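Local coordinates for protein ornithine carbamoyltransferase (Campylobacter jejuni subsp. jejuni, PDB 3TPF) that catalyses the reversible transfer of the carbamoyl group from carbamoyl phosphate to L-ornithine, giving L-citrulline and phosphate in arginine biosynthesis, at residues B[134-139]-B[257-262]; B[150-155]-B[242-247]; B[174-179]-B[209-214]; B[222-227]-B[234-239]. All coordinates share one frame; numbering follows the deposited sequence.

In the fold
Three of the four contacts illustrate how the parallel sheet of a Rossmann-like domain is packed against its surroundings. Interactions 1, 2 and 3 all reach this five-stranded sheet, through strands 257-260, 148-152 and 172-176 respectively, the last two being neighbours. Interactions 2 and 3 lie with centres 8 Å apart, whereas interactions 1 and 4 are separated by 23 Å. Along the chain, interaction 1 spans the other three; interaction 2 in turn encloses interactions 3 and 4, which follow in series. Interaction 1 brings helix 126-138, whose start holds predicted carbamoyl phosphate-binding residues, against a strand of the ornithine-binding domain. Interaction 4 packs the loop 222-227, with the predicted ornithine-binding residues Ser225 and Met226, against helix 232-238.

Interaction 1: B[134-139]-B[257-262]; sequences FTIKEW and ILLHCL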
loop_
_atom_site.group_PDB
_atom_site.type_symbol
_atom_site.label_atom_id
_atom_site.label_comp_id
_atom_site.label_asym_id
_atom_site.label_seq_id
_atom_site.Cartn_x
_atom_site.Cartn_y
_atom_site.Cartn_z
ATOM N N PHE B 134 2.906 -29.050 -2.080
ATOM C CA PHE B 134 3.809 -28.957 -0.903
ATOM C C PHE B 134 3.131 -29.624 0.257
ATOM O O PHE B 134 3.768 -30.325 1.087
ATOM C CB PHE B 134 4.030 -27.481 -0.556
ATOM C CG PHE B 134 4.885 -27.249 0.648
ATOM C CD1 PHE B 134 6.242 -27.123 0.516
ATOM C CD2 PHE B 134 4.342 -27.115 1.888
ATOM C CE1 PHE B 134 7.060 -26.940 1.628
ATOM C CE2 PHE B 134 5.158 -26.956 3.019
ATOM C CZ PHE B 134 6.515 -26.849 2.887
ATOM N N THR B 135 1.828 -29.361 0.319
ATOM C CA THR B 135 1.030 -29.763 1.483
ATOM C C THR B 135 0.782 -31.257 1.510
ATOM O O THR B 135 0.880 -31.900 2.530
ATOM C CB THR B 135 -0.294 -29.014 1.550
ATOM O OG1 THR B 135 -0.019 -27.610 1.688
ATOM C CG2 THR B 135 -1.021 -29.493 2.757
ATOM N N ILE B 136 0.519 -31.774 0.327
ATOM C CA ILE B 136 0.374 -33.201 0.125
ATOM C C ILE B 136 1.641 -33.958 0.559
ATOM O O ILE B 136 1.578 -34.981 1.218
ATOM C CB ILE B 136 0.084 -33.526 -1.345
ATOM C CG1 ILE B 136 -1.314 -33.014 -1.728
ATOM C CG2 ILE B 136 0.191 -35.019 -1.554
ATOM C CD1 ILE B 136 -1.543 -33.014 -3.204
ATOM N N LYS B 137 2.779 -33.385 0.248
ATOM C CA LYS B 137 4.040 -33.986 0.621
ATOM C C LYS B 137 4.236 -33.928 2.133
ATOM O O LYS B 137 4.706 -34.865 2.755
ATOM C CB LYS B 137 5.165 -33.293 -0.141
ATOM C CG LYS B 137 6.560 -33.826 0.069
ATOM C CD LYS B 137 7.494 -33.447 -1.109
ATOM C CE LYS B 137 8.904 -34.116 -0.984
ATOM N NZ LYS B 137 9.974 -33.403 -0.188
ATOM N N GLU B 138 3.840 -32.817 2.731
ATOM C CA GLU B 138 3.956 -32.652 4.193
ATOM C C GLU B 138 3.064 -33.584 4.972
ATOM O O GLU B 138 3.375 -33.978 6.084
ATOM C CB GLU B 138 3.604 -31.228 4.620
ATOM C CG GLU B 138 4.760 -30.388 5.180
ATOM C CD GLU B 138 4.263 -29.126 5.900
ATOM O OE1 GLU B 138 5.094 -28.659 6.718
ATOM O OE2 GLU B 138 3.083 -28.610 5.672
ATOM N N TRP B 139 1.953 -33.950 4.376
ATOM C CA TRP B 139 1.009 -34.808 5.066
ATOM C C TRP B 139 1.209 -36.264 4.678
ATOM O O TRP B 139 0.312 -37.100 4.812
ATOM C CB TRP B 139 -0.403 -34.325 4.848
ATOM C CG TRP B 139 -0.629 -33.105 5.699
ATOM C CD1 TRP B 139 -0.020 -31.836 5.567
ATOM C CD2 TRP B 139 -1.487 -32.993 6.824
ATOM N NE1 TRP B 139 -0.482 -30.960 6.531
ATOM C CE2 TRP B 139 -1.377 -31.632 7.310
ATOM C CE3 TRP B 139 -2.347 -33.876 7.449
ATOM C CZ2 TRP B 139 -2.050 -31.192 8.391
ATOM C CZ3 TRP B 139 -3.031 -33.443 8.519
ATOM C CH2 TRP B 139 -2.889 -32.100 9.007
ATOM N N ILE B 257 -6.972 -36.493 3.173
ATOM C CA ILE B 257 -7.013 -35.062 3.490
ATOM C C ILE B 257 -7.872 -34.302 2.508
ATOM O O ILE B 257 -8.001 -34.706 1.335
ATOM C CB ILE B 257 -5.637 -34.389 3.527
ATOM C CG1 ILE B 257 -4.913 -34.523 2.198
ATOM C CG2 ILE B 257 -4.775 -34.989 4.593
ATOM C CD1 ILE B 257 -3.648 -33.671 2.153
ATOM N N LEU B 258 -8.514 -33.244 2.997
ATOM C CA LEU B 258 -9.375 -32.386 2.179
ATOM C C LEU B 258 -8.647 -31.045 1.955
ATOM O O LEU B 258 -8.273 -30.378 2.897
ATOM C CB LEU B 258 -10.721 -32.138 2.858
ATOM C CG LEU B 258 -11.624 -31.068 2.198
ATOM C CD1 LEU B 258 -12.008 -31.529 0.808
ATOM C CD2 LEU B 258 -12.804 -30.761 3.086
ATOM N N LEU B 259 -8.453 -30.671 0.718
ATOM C CA LEU B 259 -7.820 -29.412 0.378
ATOM C C LEU B 259 -8.827 -28.465 -0.281
ATOM O O LEU B 259 -9.707 -28.913 -1.002
ATOM C CB LEU B 259 -6.665 -29.598 -0.593
ATOM C CG LEU B 259 -5.417 -30.302 -0.101
ATOM C CD1 LEU B 259 -4.400 -30.323 -1.205
ATOM C CD2 LEU B 259 -4.890 -29.555 1.177
ATOM N N HIS B 260 -8.736 -27.187 0.071
ATOM C CA HIS B 260 -9.558 -26.114 -0.448
ATOM C C HIS B 260 -8.708 -24.860 -0.494
ATOM O O HIS B 260 -8.066 -24.525 0.475
ATOM C CB HIS B 260 -10.734 -25.855 0.475
ATOM C CG HIS B 260 -11.820 -25.018 -0.138
ATOM N ND1 HIS B 260 -11.582 -23.804 -0.744
ATOM C CD2 HIS B 260 -13.167 -25.210 -0.196
ATOM C CE1 HIS B 260 -12.733 -23.305 -1.172
ATOM N NE2 HIS B 260 -13.711 -24.132 -0.843
ATOM N N CYS B 261 -8.703 -24.153 -1.615
ATOM C CA CYS B 261 -7.791 -22.977 -1.788
ATOM C C CYS B 261 -8.303 -21.775 -1.056
ATOM O O CYS B 261 -7.534 -20.901 -0.703
ATOM C CB CYS B 261 -7.535 -22.575 -3.236
ATOM S SG CYS B 261 -9.061 -22.242 -4.162
ATOM N N LEU B 262 -9.581 -21.751 -0.805
ATOM C CA LEU B 262 -10.201 -20.688 0.032
ATOM C C LEU B 262 -10.468 -19.473 -0.816
ATOM O O LEU B 262 -9.877 -19.321 -1.864
ATOM C CB LEU B 262 -9.318 -20.233 1.229
ATOM C CG LEU B 262 -8.995 -21.195 2.366
ATOM C CD1 LEU B 262 -8.261 -20.471 3.518
ATOM C CD2 LEU B 262 -10.308 -21.809 2.902
#
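The indole of Trp139 meets Ile257 at its benzo side, where CE3 lies 3.9 Å from Ile257 CG2; the methyl approaches obliquely, neither squarely over the ring nor in its plane. Val281 of helix 279-302 also packs on Trp139. Ile257 reaches the indole because its CG2 is anti to the carbonyl carbon, while CG1 takes the more hindered place between N and C (chi1 59°). The second flat group, the His260 ring, accepts Leu262 N at ND1 close to its plane, at 2.9 Å.

The rest of the contact is aliphatic and divided between the two methyls of Leu259. Its CD1 faces Ile136 CG1 at 4.1 Å, the side chains crossing at about a right angle, and its CD2 meets Thr135 CG2 at 4.2 Å. The Thr135 hydroxyl is hydrogen-bonded to Gly131 O and Asn288 ND2. No hydrogen bond links the two segments; the contact is one of apolar side chains.

The strand runs on to Cys261 and Leu262, predicted to bind carbamoyl phosphate. Helix 126-138 ends beside strand 257-260, outermost in the parallel sheet within this chain, whose backbone pairs with strand 217-220. Val217 of that strand touches both Ile136 and Ile257, and helix 279-302 packs against Leu259.

Interaction 2: B[150-155]-B[242-247]; sequences AFIGDS and FMIDEK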
loop_
_atom_site.group_PDB
_atom_site.type_symbol
_atom_site.label_atom_id
_atom_site.label_comp_id
_atom_site.label_asym_id
_atom_site.label_seq_id
_atom_site.Cartn_x
_atom_site.Cartn_y
_atom_site.Cartn_z
ATOM N N ALA B 150 -8.301 -36.671 -6.119
ATOM C CA ALA B 150 -9.610 -36.390 -6.686
ATOM C C ALA B 150 -9.830 -34.910 -6.712
ATOM O O ALA B 150 -9.703 -34.242 -5.691
ATOM C CB ALA B 150 -10.700 -37.016 -5.837
ATOM N N PHE B 151 -10.238 -34.384 -7.844
ATOM C CA PHE B 151 -10.636 -32.977 -7.885
ATOM C C PHE B 151 -12.107 -32.866 -8.152
ATOM O O PHE B 151 -12.589 -33.372 -9.152
ATOM C CB PHE B 151 -9.903 -32.206 -8.962
ATOM C CG PHE B 151 -10.342 -30.780 -9.049
ATOM C CD1 PHE B 151 -9.638 -29.784 -8.393
ATOM C CD2 PHE B 151 -11.488 -30.433 -9.740
ATOM C CE1 PHE B 151 -10.034 -28.481 -8.455
ATOM C CE2 PHE B 151 -11.897 -29.124 -9.812
ATOM C CZ PHE B 151 -11.173 -28.152 -9.172
ATOM N N ILE B 152 -12.827 -32.208 -7.256
ATOM C CA ILE B 152 -14.284 -32.060 -7.430
ATOM C C ILE B 152 -14.713 -30.609 -7.517
ATOM O O ILE B 152 -14.475 -29.837 -6.594
ATOM C CB ILE B 152 -15.099 -32.665 -6.295
ATOM C CG1 ILE B 152 -15.059 -34.190 -6.317
ATOM C CG2 ILE B 152 -16.527 -32.211 -6.500
ATOM C CD1 ILE B 152 -13.728 -34.754 -5.850
ATOM N N GLY B 153 -15.340 -30.251 -8.636
ATOM C CA GLY B 153 -15.726 -28.860 -8.842
ATOM C C GLY B 153 -16.007 -28.380 -10.239
ATOM O O GLY B 153 -16.387 -29.137 -11.078
ATOM N N ASP B 154 -15.806 -27.086 -10.442
ATOM C CA ASP B 154 -16.003 -26.440 -11.737
ATOM C C ASP B 154 -14.852 -26.807 -12.701
ATOM O O ASP B 154 -13.805 -27.298 -12.281
ATOM C CB ASP B 154 -16.050 -24.905 -11.561
ATOM C CG ASP B 154 -16.657 -24.163 -12.760
ATOM O OD1 ASP B 154 -17.201 -24.785 -13.700
ATOM O OD2 ASP B 154 -16.538 -22.917 -12.776
ATOM N N SER B 155 -15.077 -26.574 -13.990
ATOM C CA SER B 155 -13.980 -26.575 -14.988
ATOM C C SER B 155 -13.239 -25.220 -14.990
ATOM O O SER B 155 -13.003 -24.599 -16.043
ATOM C CB SER B 155 -14.476 -26.938 -16.385
ATOM O OG SER B 155 -14.882 -25.751 -17.083
ATOM N N PHE B 242 -22.781 -32.277 -5.550
ATOM C CA PHE B 242 -21.316 -32.126 -5.569
ATOM C C PHE B 242 -20.635 -31.666 -4.285
ATOM O O PHE B 242 -19.421 -31.594 -4.210
ATOM C CB PHE B 242 -20.896 -31.269 -6.752
ATOM C CG PHE B 242 -20.940 -32.016 -8.044
ATOM C CD1 PHE B 242 -19.791 -32.526 -8.595
ATOM C CD2 PHE B 242 -22.146 -32.270 -8.674
ATOM C CE1 PHE B 242 -19.833 -33.227 -9.783
ATOM C CE2 PHE B 242 -22.194 -32.967 -9.861
ATOM C CZ PHE B 242 -21.034 -33.451 -10.421
HETATM N N MSE B 243 -21.394 -31.376 -3.268
HETATM C CA MSE B 243 -20.753 -30.916 -2.043
HETATM C C MSE B 243 -19.880 -31.995 -1.493
HETATM O O MSE B 243 -20.226 -33.153 -1.599
HETATM C CB MSE B 243 -21.830 -30.590 -1.017
HETATM C CG MSE B 243 -21.261 -30.494 0.384
HETATM SE SE MSE B 243 -22.631 -29.687 1.547
HETATM C CE MSE B 243 -24.297 -30.704 1.128
ATOM N N ILE B 244 -18.766 -31.610 -0.878
ATOM C CA ILE B 244 -17.980 -32.528 -0.042
ATOM C C ILE B 244 -18.468 -32.523 1.397
ATOM O O ILE B 244 -18.436 -31.503 2.092
ATOM C CB ILE B 244 -16.505 -32.205 0.008
ATOM C CG1 ILE B 244 -15.928 -32.212 -1.401
ATOM C CG2 ILE B 244 -15.787 -33.185 0.892
ATOM C CD1 ILE B 244 -16.217 -33.476 -2.206
ATOM N N ASP B 245 -18.995 -33.661 1.806
ATOM C CA ASP B 245 -19.540 -33.831 3.131
ATOM C C ASP B 245 -19.015 -35.137 3.713
ATOM O O ASP B 245 -18.213 -35.812 3.079
ATOM C CB ASP B 245 -21.090 -33.735 3.149
ATOM C CG ASP B 245 -21.805 -34.723 2.199
ATOM O OD1 ASP B 245 -23.067 -34.660 2.195
ATOM O OD2 ASP B 245 -21.166 -35.551 1.511
ATOM N N GLU B 246 -19.447 -35.473 4.929
ATOM C CA GLU B 246 -18.942 -36.658 5.658
ATOM C C GLU B 246 -19.069 -37.916 4.809
ATOM O O GLU B 246 -18.134 -38.716 4.704
ATOM C CB GLU B 246 -19.657 -36.832 7.008
ATOM C CG GLU B 246 -18.779 -37.393 8.135
ATOM C CD GLU B 246 -19.584 -38.080 9.253
ATOM O OE1 GLU B 246 -19.427 -37.692 10.453
ATOM O OE2 GLU B 246 -20.386 -39.016 8.937
ATOM N N LYS B 247 -20.235 -38.094 4.207
ATOM C CA LYS B 247 -20.468 -39.318 3.397
ATOM C C LYS B 247 -19.503 -39.389 2.232
ATOM O O LYS B 247 -19.063 -40.482 1.860
ATOM C CB LYS B 247 -21.914 -39.492 2.859
ATOM C CG LYS B 247 -22.168 -40.915 2.310
ATOM C CD LYS B 247 -23.597 -41.124 1.845
#
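With CG1 anti to the carbonyl carbon (chi1 -71°), Ile152 has its CG2 methyl anti to the backbone N, and this methyl meets Phe242. In the phenylalanine, chi1 of -77° and chi2 of -100° together place the ring so that the methyl lies at its edge: Ile152 CG2 is near the ring plane, 3.9 Å from Phe242 CD1, and the two side chains run obliquely to one another. The same methyl also stands 3.7 Å from Phe242 O, so it is bordered by both the ring and the backbone of one residue. Ile244 joins from another part of the loop, its terminal CD1 coming within 4.3 Å of Ile152 CB.

Ile152 closes strand 148-152, in the interior of the parallel sheet, and the loop before helix 246-251 lies across that strand's end. Ile244 continues onto Val218 and Thr220 of the adjacent strand 217-220. Gly153, which follows Ile152, has backbone angles that call for glycine. Asp245 caps the N-terminus of helix 246-251 through OD2 and Ala248 N.

No hydrogen bond crosses the segments. The side-chain pairs are apolar, and the one polar atom the methyl meets is a carbonyl oxygen it cannot bond, so the contact probably rests on burial of apolar surface and has little directional preference.

Interaction 3: B[174-179]-B[209-214]; sequences SIAMPK and FEALKD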
loop_
_atom_site.group_PDB
_atom_site.type_symbol
_atom_site.label_atom_id
_atom_site.label_comp_id
_atom_site.label_asym_id
_atom_site.label_seq_id
_atom_site.Cartn_x
_atom_site.Cartn_y
_atom_site.Cartn_z
ATOM N N SER B 174 -8.648 -38.262 -10.575
ATOM C CA SER B 174 -10.066 -38.307 -11.020
ATOM C C SER B 174 -10.759 -36.968 -10.839
ATOM O O SER B 174 -10.756 -36.408 -9.757
ATOM C CB SER B 174 -10.853 -39.334 -10.255
ATOM O OG SER B 174 -10.513 -40.611 -10.743
ATOM N N ILE B 175 -11.317 -36.459 -11.929
ATOM C CA ILE B 175 -12.020 -35.194 -11.912
ATOM C C ILE B 175 -13.490 -35.427 -12.035
ATOM O O ILE B 175 -13.937 -36.193 -12.896
ATOM C CB ILE B 175 -11.590 -34.261 -13.053
ATOM C CG1 ILE B 175 -10.120 -33.894 -12.885
ATOM C CG2 ILE B 175 -12.463 -33.008 -13.085
ATOM C CD1 ILE B 175 -9.604 -33.019 -13.993
ATOM N N ALA B 176 -14.237 -34.725 -11.195
ATOM C CA ALA B 176 -15.704 -34.799 -11.221
ATOM C C ALA B 176 -16.339 -33.411 -11.267
ATOM O O ALA B 176 -16.012 -32.549 -10.485
ATOM C CB ALA B 176 -16.248 -35.628 -10.059
HETATM N N MSE B 177 -17.170 -33.203 -12.274
HETATM C CA MSE B 177 -17.912 -31.965 -12.488
HETATM C C MSE B 177 -19.247 -32.316 -13.113
HETATM O O MSE B 177 -19.407 -33.411 -13.601
HETATM C CB MSE B 177 -17.128 -31.084 -13.431
HETATM C CG MSE B 177 -16.781 -31.772 -14.761
HETATM SE SE MSE B 177 -15.641 -30.630 -15.941
HETATM C CE MSE B 177 -14.235 -29.802 -14.780
ATOM N N PRO B 178 -20.201 -31.391 -13.140
ATOM C CA PRO B 178 -21.498 -31.737 -13.652
ATOM C C PRO B 178 -21.525 -32.144 -15.138
ATOM O O PRO B 178 -20.536 -31.954 -15.852
ATOM C CB PRO B 178 -22.318 -30.468 -13.413
ATOM C CG PRO B 178 -21.547 -29.677 -12.415
ATOM C CD PRO B 178 -20.137 -29.995 -12.686
ATOM N N LYS B 179 -22.650 -32.713 -15.570
ATOM C CA LYS B 179 -22.724 -33.340 -16.901
ATOM C C LYS B 179 -22.492 -32.293 -17.992
ATOM O O LYS B 179 -21.693 -32.511 -18.898
ATOM C CB LYS B 179 -23.992 -34.194 -17.157
ATOM C CG LYS B 179 -25.329 -33.472 -17.342
ATOM C CD LYS B 179 -26.400 -34.359 -18.014
ATOM N N PHE B 209 -18.853 -39.695 -6.477
ATOM C CA PHE B 209 -18.490 -40.879 -5.694
ATOM C C PHE B 209 -17.489 -41.775 -6.403
ATOM O O PHE B 209 -16.598 -42.345 -5.773
ATOM C CB PHE B 209 -19.725 -41.669 -5.335
ATOM C CG PHE B 209 -20.717 -40.894 -4.520
ATOM C CD1 PHE B 209 -21.844 -40.324 -5.121
ATOM C CD2 PHE B 209 -20.534 -40.728 -3.155
ATOM C CE1 PHE B 209 -22.781 -39.621 -4.365
ATOM C CE2 PHE B 209 -21.454 -40.018 -2.404
ATOM C CZ PHE B 209 -22.589 -39.471 -3.005
ATOM N N GLU B 210 -17.630 -41.870 -7.713
ATOM C CA GLU B 210 -16.659 -42.580 -8.550
ATOM C C GLU B 210 -15.287 -41.924 -8.469
ATOM O O GLU B 210 -14.254 -42.582 -8.360
ATOM C CB GLU B 210 -17.114 -42.608 -10.015
ATOM C CG GLU B 210 -16.112 -43.214 -11.017
ATOM C CD GLU B 210 -16.038 -44.729 -10.976
ATOM O OE1 GLU B 210 -16.492 -45.358 -9.992
ATOM O OE2 GLU B 210 -15.551 -45.312 -11.975
ATOM N N ALA B 211 -15.282 -40.606 -8.555
ATOM C CA ALA B 211 -14.023 -39.825 -8.518
ATOM C C ALA B 211 -13.313 -40.048 -7.212
ATOM O O ALA B 211 -12.089 -40.071 -7.150
ATOM C CB ALA B 211 -14.291 -38.345 -8.716
ATOM N N LEU B 212 -14.118 -40.202 -6.178
ATOM C CA LEU B 212 -13.614 -40.306 -4.842
ATOM C C LEU B 212 -12.975 -41.654 -4.510
ATOM O O LEU B 212 -12.104 -41.721 -3.637
ATOM C CB LEU B 212 -14.727 -39.961 -3.856
ATOM C CG LEU B 212 -14.960 -38.442 -3.823
ATOM C CD1 LEU B 212 -16.283 -38.039 -3.237
ATOM C CD2 LEU B 212 -13.857 -37.822 -3.049
ATOM N N LYS B 213 -13.398 -42.701 -5.195
ATOM C CA LYS B 213 -12.930 -44.101 -4.911
ATOM C C LYS B 213 -11.403 -44.144 -4.896
ATOM O O LYS B 213 -10.764 -43.616 -5.788
ATOM C CB LYS B 213 -13.425 -45.180 -5.959
ATOM C CG LYS B 213 -14.796 -45.840 -5.775
ATOM N N ASP B 214 -10.862 -44.782 -3.871
ATOM C CA ASP B 214 -9.415 -45.001 -3.699
ATOM C C ASP B 214 -8.565 -43.750 -3.840
ATOM O O ASP B 214 -7.549 -43.767 -4.505
ATOM C CB ASP B 214 -8.863 -46.023 -4.652
ATOM C CG ASP B 214 -7.354 -46.287 -4.427
ATOM O OD1 ASP B 214 -6.811 -46.210 -3.280
ATOM O OD2 ASP B 214 -6.691 -46.623 -5.439
#
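Ala211 sets its methyl against Ala176 and Ser174, joining helix 208-212 to strand 172-176 within the Rossmann-like, parallel alpha/beta domain that belongs to the ornithine-binding part. Small side chains let the helix lie close to the sheet: the CA atoms of Ser174 and Ala211 are 4.9 Å apart.

Alternation along the strand decides which side chains take part. Ser174 and Ala176 direct their CB atoms toward the helix, whereas Ile175 points away, to Cys159 and Leu163 of helix 157-169 on the other side of the sheet. The two alanines have no chi torsion, so their methyl positions are fixed by the backbone; the CB atoms of Ala176 and Ala211 meet at 3.6 Å. Ser174 CB stands 3.9 Å from Ala211 CB, beside the same methyl.

Ser174 does have a choice of rotamer. Its OG is anti to the carbonyl carbon and beside the backbone N (chi1 -76°), a setting in which the hydroxyl reaches Ser203 OG, its hydrogen-bonding partner in the neighbouring strand 201-205. Toward the helix the residue offers carbon instead of oxygen. The carbonyl of Ala211 is bound by Lys215 NZ, which also makes a weak bond to Ser174 OG.

On the Ser174 side, the closest approach is that of its CB to Ala211 O, at 3.4 Å.

Interaction 4: B[222-227]-B[234-239]; sequences TWVSMG and RKIKEF
Trp223 and Phe239 carry the contact by stacking face to face. The five-membered ring of Trp223 lies over the ring of Phe239 with centroids 4.1 Å apart and planes 12° from parallel, and the side chains run past one another in opposite directions. Trp223 CD1 sits above the Phe239 face, displaced toward its rim, at 3.6 Å from Phe239 CD1.

CH-pi contacts extend the stack at both ends. Phe239 CB is 3.5 Å from the centroid of the Trp223 six-membered ring, close to the ring normal. In return, Trp223 CB lies 4.2 Å from the centroid of the Phe239 ring, over its face. Each residue thus uses its methylene as well as its ring, and the whole indole is covered on one side. Both have CG anti to the carbonyl carbon; for Trp223, chi1 of -64° with chi2 of -31° sets the indole flat against the Phe239 ring.

Aliphatic packing supplies the remainder. Ile236 CG1 comes to the edge of the indole, 4.3 Å from Trp223 CE3, while Ile236 CD1 extends obliquely to Val224 CG2. No hydrogen bond joins the segments. Outside the pair, Tyr181 meets the Phe239 ring edge-to-face and binds Glu238 OE1 through its hydroxyl.

The stack joins the loop after strand 217-220 to the end of helix 232-238. Ser225, Met226 and Gly227 form the SMG motif of ornithine carbamoyltransferases; the first two are predicted to bind L-ornithine, and as in relatives this loop probably closes over the substrate. The stack lies at its base, among the loops at the carboxyl ends of the parallel strands, where Rossmann-like domains typically bind their ligands.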
loop_
_atom_site.group_PDB
_atom_site.type_symbol
_atom_site.label_atom_id
_atom_site.label_comp_id
_atom_site.label_asym_id
_atom_site.label_seq_id
_atom_site.Cartn_x
_atom_site.Cartn_y
_atom_site.Cartn_z
ATOM N N THR B 222 -14.623 -23.320 -4.736
ATOM C CA THR B 222 -15.890 -22.589 -4.913
ATOM C C THR B 222 -16.454 -22.872 -6.280
ATOM O O THR B 222 -15.733 -23.104 -7.229
ATOM C CB THR B 222 -15.706 -21.065 -4.848
ATOM O OG1 THR B 222 -15.309 -20.615 -6.123
ATOM C CG2 THR B 222 -14.564 -20.646 -3.877
ATOM N N TRP B 223 -17.752 -22.807 -6.380
ATOM C CA TRP B 223 -18.433 -23.117 -7.652
ATOM C C TRP B 223 -18.686 -21.885 -8.472
ATOM O O TRP B 223 -18.617 -21.875 -9.694
ATOM C CB TRP B 223 -19.772 -23.737 -7.364
ATOM C CG TRP B 223 -19.724 -25.043 -6.670
ATOM C CD1 TRP B 223 -18.771 -25.997 -6.753
ATOM C CD2 TRP B 223 -20.725 -25.557 -5.830
ATOM N NE1 TRP B 223 -19.090 -27.069 -5.985
ATOM C CE2 TRP B 223 -20.309 -26.831 -5.418
ATOM C CE3 TRP B 223 -21.960 -25.071 -5.387
ATOM C CZ2 TRP B 223 -21.092 -27.642 -4.585
ATOM C CZ3 TRP B 223 -22.729 -25.861 -4.541
ATOM C CH2 TRP B 223 -22.296 -27.134 -4.153
ATOM N N VAL B 224 -19.058 -20.847 -7.757
ATOM C CA VAL B 224 -19.197 -19.542 -8.336
ATOM C C VAL B 224 -17.789 -18.957 -8.395
ATOM O O VAL B 224 -17.270 -18.393 -7.425
ATOM C CB VAL B 224 -20.202 -18.734 -7.527
ATOM C CG1 VAL B 224 -20.222 -17.297 -8.022
ATOM C CG2 VAL B 224 -21.526 -19.451 -7.650
ATOM N N SER B 225 -17.199 -19.116 -9.574
ATOM C CA SER B 225 -15.801 -18.745 -9.823
ATOM C C SER B 225 -15.684 -17.244 -10.141
ATOM O O SER B 225 -16.470 -16.692 -10.915
ATOM C CB SER B 225 -15.161 -19.657 -10.895
ATOM O OG SER B 225 -14.987 -21.007 -10.410
HETATM N N MSE B 226 -14.692 -16.611 -9.514
HETATM C CA MSE B 226 -14.577 -15.143 -9.415
HETATM C C MSE B 226 -14.648 -14.415 -10.731
HETATM O O MSE B 226 -13.972 -14.780 -11.695
HETATM C CB MSE B 226 -13.247 -14.771 -8.740
ATOM N N GLY B 227 -15.452 -13.349 -10.754
ATOM C CA GLY B 227 -15.821 -12.644 -11.995
ATOM C C GLY B 227 -17.146 -13.142 -12.555
ATOM O O GLY B 227 -18.034 -12.353 -12.853
ATOM N N ARG B 234 -27.726 -19.978 -10.907
ATOM C CA ARG B 234 -27.915 -21.094 -11.857
ATOM C C ARG B 234 -26.904 -22.196 -11.588
ATOM O O ARG B 234 -27.247 -23.368 -11.576
ATOM C CB ARG B 234 -27.737 -20.594 -13.311
ATOM C CG ARG B 234 -28.873 -20.962 -14.245
ATOM C CD ARG B 234 -30.124 -20.262 -13.756
ATOM N N LYS B 235 -25.649 -21.766 -11.401
ATOM C CA LYS B 235 -24.491 -22.673 -11.222
ATOM C C LYS B 235 -24.708 -23.559 -9.991
ATOM O O LYS B 235 -24.678 -24.779 -10.083
ATOM C CB LYS B 235 -23.179 -21.899 -11.130
ATOM N N ILE B 236 -25.044 -22.935 -8.879
ATOM C CA ILE B 236 -25.460 -23.654 -7.688
ATOM C C ILE B 236 -26.393 -24.852 -7.935
ATOM O O ILE B 236 -26.119 -25.955 -7.462
ATOM C CB ILE B 236 -26.103 -22.690 -6.668
ATOM C CG1 ILE B 236 -25.015 -22.011 -5.800
ATOM C CG2 ILE B 236 -27.120 -23.433 -5.789
ATOM C CD1 ILE B 236 -24.188 -21.000 -6.536
ATOM N N LYS B 237 -27.513 -24.626 -8.607
ATOM C CA LYS B 237 -28.473 -25.726 -8.856
ATOM C C LYS B 237 -27.793 -26.878 -9.620
ATOM O O LYS B 237 -28.176 -28.049 -9.465
ATOM C CB LYS B 237 -29.798 -25.278 -9.579
ATOM N N GLU B 238 -26.841 -26.516 -10.479
ATOM C CA GLU B 238 -26.174 -27.484 -11.376
ATOM C C GLU B 238 -25.237 -28.387 -10.583
ATOM O O GLU B 238 -25.070 -29.566 -10.918
ATOM C CB GLU B 238 -25.383 -26.785 -12.506
ATOM C CG GLU B 238 -26.236 -26.081 -13.574
ATOM C CD GLU B 238 -25.490 -25.768 -14.880
ATOM O OE1 GLU B 238 -24.795 -24.724 -14.955
ATOM O OE2 GLU B 238 -25.642 -26.550 -15.853
ATOM N N PHE B 239 -24.698 -27.830 -9.503
ATOM C CA PHE B 239 -23.791 -28.535 -8.587
ATOM C C PHE B 239 -24.484 -29.260 -7.414
ATOM O O PHE B 239 -23.910 -29.362 -6.321
ATOM C CB PHE B 239 -22.750 -27.545 -8.031
ATOM C CG PHE B 239 -21.703 -27.137 -9.035
ATOM C CD1 PHE B 239 -20.558 -27.889 -9.201
ATOM C CD2 PHE B 239 -21.878 -26.035 -9.838
ATOM C CE1 PHE B 239 -19.616 -27.536 -10.136
ATOM C CE2 PHE B 239 -20.945 -25.690 -10.802
ATOM C CZ PHE B 239 -19.822 -26.445 -10.953
#